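Local coordinates for protein NADPH-flavin oxidoreductase (PDB 1BKJ) that catalyses the NADPH-dependent reduction of FMN to FMNH2, supplying reduced flavin to luciferase for bioluminescence as a homodimeric flavoprotein, at residues Pro226-Leu229 / Pro230-Ser234. Numbering follows the deposited sequence.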
ATOM      1  N   PRO A 226      14.194 -14.879  -5.547  1.00 16.64           N
ATOM      2  CA  PRO A 226      15.300 -14.863  -4.573  1.00 16.30           C
ATOM      3  C   PRO A 226      16.333 -13.720  -4.619  1.00 15.72           C
ATOM      4  O   PRO A 226      17.038 -13.491  -3.630  1.00 16.41           O
ATOM      5  CB  PRO A 226      15.941 -16.237  -4.770  1.00 16.86           C
ATOM      6  CG  PRO A 226      15.698 -16.512  -6.202  1.00 17.80           C
ATOM      7  CD  PRO A 226      14.267 -16.094  -6.380  1.00 16.75           C
ATOM      8  N   HIS A 227      16.386 -12.994  -5.739  1.00 15.09           N
ATOM      9  CA  HIS A 227      17.303 -11.862  -5.935  1.00 14.29           C
ATOM     10  C   HIS A 227      16.849 -10.539  -5.279  1.00 13.90           C
ATOM     11  O   HIS A 227      17.597  -9.556  -5.302  1.00 14.12           O
ATOM     12  CB  HIS A 227      17.494 -11.607  -7.438  1.00 14.84           C
ATOM     13  CG  HIS A 227      16.217 -11.282  -8.155  1.00 15.57           C
ATOM     14  ND1 HIS A 227      15.369 -12.257  -8.627  1.00 15.82           N
ATOM     15  CD2 HIS A 227      15.605 -10.098  -8.400  1.00 15.42           C
ATOM     16  CE1 HIS A 227      14.285 -11.690  -9.128  1.00 16.32           C
ATOM     17  NE2 HIS A 227      14.404 -10.379  -8.998  1.00 16.19           N
ATOM     18  N   ILE A 228      15.626 -10.508  -4.754  1.00 13.54           N
ATOM     19  CA  ILE A 228      15.038  -9.308  -4.154  1.00 14.13           C
ATOM     20  C   ILE A 228      15.751  -8.715  -2.932  1.00 14.53           C
ATOM     21  O   ILE A 228      15.963  -7.492  -2.914  1.00 14.07           O
ATOM     22  CB  ILE A 228      13.470  -9.472  -3.984  1.00 14.66           C
ATOM     23  CG1 ILE A 228      12.795  -9.380  -5.360  1.00 14.61           C
ATOM     24  CG2 ILE A 228      12.849  -8.449  -2.989  1.00 15.21           C
ATOM     25  CD1 ILE A 228      12.944  -8.037  -6.079  1.00 14.72           C
ATOM     26  N   LEU A 229      16.123  -9.544  -1.942  1.00 14.18           N
ATOM     27  CA  LEU A 229      16.861  -9.041  -0.766  1.00 14.59           C
ATOM     28  C   LEU A 229      18.258  -8.531  -1.190  1.00 14.78           C
ATOM     29  O   LEU A 229      18.637  -7.450  -0.752  1.00 15.04           O
ATOM     30  CB  LEU A 229      16.907 -10.037   0.415  1.00 14.85           C
ATOM     31  CG  LEU A 229      17.499  -9.553   1.752  1.00 14.42           C
ATOM     32  CD1 LEU A 229      16.681  -8.412   2.354  1.00 15.37           C
ATOM     33  CD2 LEU A 229      17.563 -10.709   2.719  1.00 14.67           C
ATOM     34  N   PRO A 230      19.029  -9.278  -2.045  1.00 14.32           N
ATOM     35  CA  PRO A 230      20.336  -8.739  -2.450  1.00 14.42           C
ATOM     36  C   PRO A 230      20.176  -7.414  -3.243  1.00 14.01           C
ATOM     37  O   PRO A 230      21.000  -6.508  -3.111  1.00 13.88           O
ATOM     38  CB  PRO A 230      20.903  -9.849  -3.335  1.00 14.62           C
ATOM     39  CG  PRO A 230      20.419 -11.049  -2.686  1.00 15.15           C
ATOM     40  CD  PRO A 230      18.983 -10.723  -2.373  1.00 14.51           C
ATOM     41  N   TYR A 231      19.088  -7.298  -4.016  1.00 13.60           N
ATOM     42  CA  TYR A 231      18.795  -6.067  -4.768  1.00 13.84           C
ATOM     43  C   TYR A 231      18.541  -4.887  -3.802  1.00 13.50           C
ATOM     44  O   TYR A 231      19.071  -3.804  -4.022  1.00 13.78           O
ATOM     45  CB  TYR A 231      17.596  -6.233  -5.724  1.00 13.05           C
ATOM     46  CG  TYR A 231      17.026  -4.903  -6.227  1.00 13.78           C
ATOM     47  CD1 TYR A 231      17.784  -4.061  -7.080  1.00 13.38           C
ATOM     48  CD2 TYR A 231      15.755  -4.441  -5.786  1.00 13.47           C
ATOM     49  CE1 TYR A 231      17.292  -2.780  -7.470  1.00 13.44           C
ATOM     50  CE2 TYR A 231      15.257  -3.166  -6.180  1.00 13.84           C
ATOM     51  CZ  TYR A 231      16.037  -2.346  -7.018  1.00 13.23           C
ATOM     52  OH  TYR A 231      15.575  -1.107  -7.391  1.00 12.80           O
ATOM     53  N   LEU A 232      17.669  -5.075  -2.808  1.00 13.43           N
ATOM     54  CA  LEU A 232      17.376  -4.028  -1.830  1.00 13.14           C
ATOM     55  C   LEU A 232      18.652  -3.629  -1.088  1.00 13.57           C
ATOM     56  O   LEU A 232      18.952  -2.441  -1.001  1.00 13.95           O
ATOM     57  CB  LEU A 232      16.285  -4.481  -0.848  1.00 13.33           C
ATOM     58  CG  LEU A 232      14.834  -4.595  -1.362  1.00 14.54           C
ATOM     59  CD1 LEU A 232      13.937  -5.165  -0.275  1.00 14.15           C
ATOM     60  CD2 LEU A 232      14.294  -3.241  -1.840  1.00 14.76           C
ATOM     61  N   ASN A 233      19.447  -4.624  -0.675  1.00 13.71           N
ATOM     62  CA  ASN A 233      20.719  -4.406   0.029  1.00 14.37           C
ATOM     63  C   ASN A 233      21.743  -3.642  -0.814  1.00 14.80           C
ATOM     64  O   ASN A 233      22.493  -2.839  -0.265  1.00 15.67           O
ATOM     65  CB  ASN A 233      21.343  -5.732   0.489  1.00 14.11           C
ATOM     66  CG  ASN A 233      20.538  -6.442   1.574  1.00 14.41           C
ATOM     67  OD1 ASN A 233      20.809  -7.602   1.871  1.00 15.26           O
ATOM     68  ND2 ASN A 233      19.552  -5.768   2.155  1.00 13.74           N
ATOM     69  N   SER A 234      21.752  -3.873  -2.138  1.00 14.67           N
ATOM     70  CA  SER A 234      22.661  -3.193  -3.083  1.00 14.96           C
ATOM     71  C   SER A 234      22.332  -1.695  -3.213  1.00 15.16           C
ATOM     72  O   SER A 234      23.188  -0.899  -3.605  1.00 16.06           O
ATOM     73  CB  SER A 234      22.644  -3.857  -4.477  1.00 14.68           C
ATOM     74  OG  SER A 234      21.499  -3.501  -5.251  1.00 14.26           O
TER
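P226 O lies 3.6 Å from P230 CD: having no N-H, P230 cannot close an i to i+4 bond here, and its CD sits closer still to H227 O, at 3.4 Å. H227 O accepts Y231 N at 3.0 Å, somewhat bent at 147°, the first of three i to i+4 bonds across these residues, while the H227 imidazole turns off to bond through NE2 to R133 O. I228 O then receives L232 N at 3.0 Å in a straighter bond (165°). The side chains of the same pair also meet, I228 CG2 lying 4.4 Å from L232 CD1. L229 O takes N233 N at 2.9 Å. With CG anti to the backbone N (chi1 -173°), the L229 side chain slants across N233, CG standing 3.8 Å from OD1; the N233 amide is held by ND2 on L237 O. At the next residue S234 OG donates to Y231 O at 2.7 Å. F97, T98 and E99 of the second subunit pack on P226, I228, L229 and L232, placing this turn at the dimer interface. The helix, near the C-terminus, lies against strand 149-158: Y231 and L232 pack on A150, and Y231 OH bonds to V151 N and to D140 of helix 136-142.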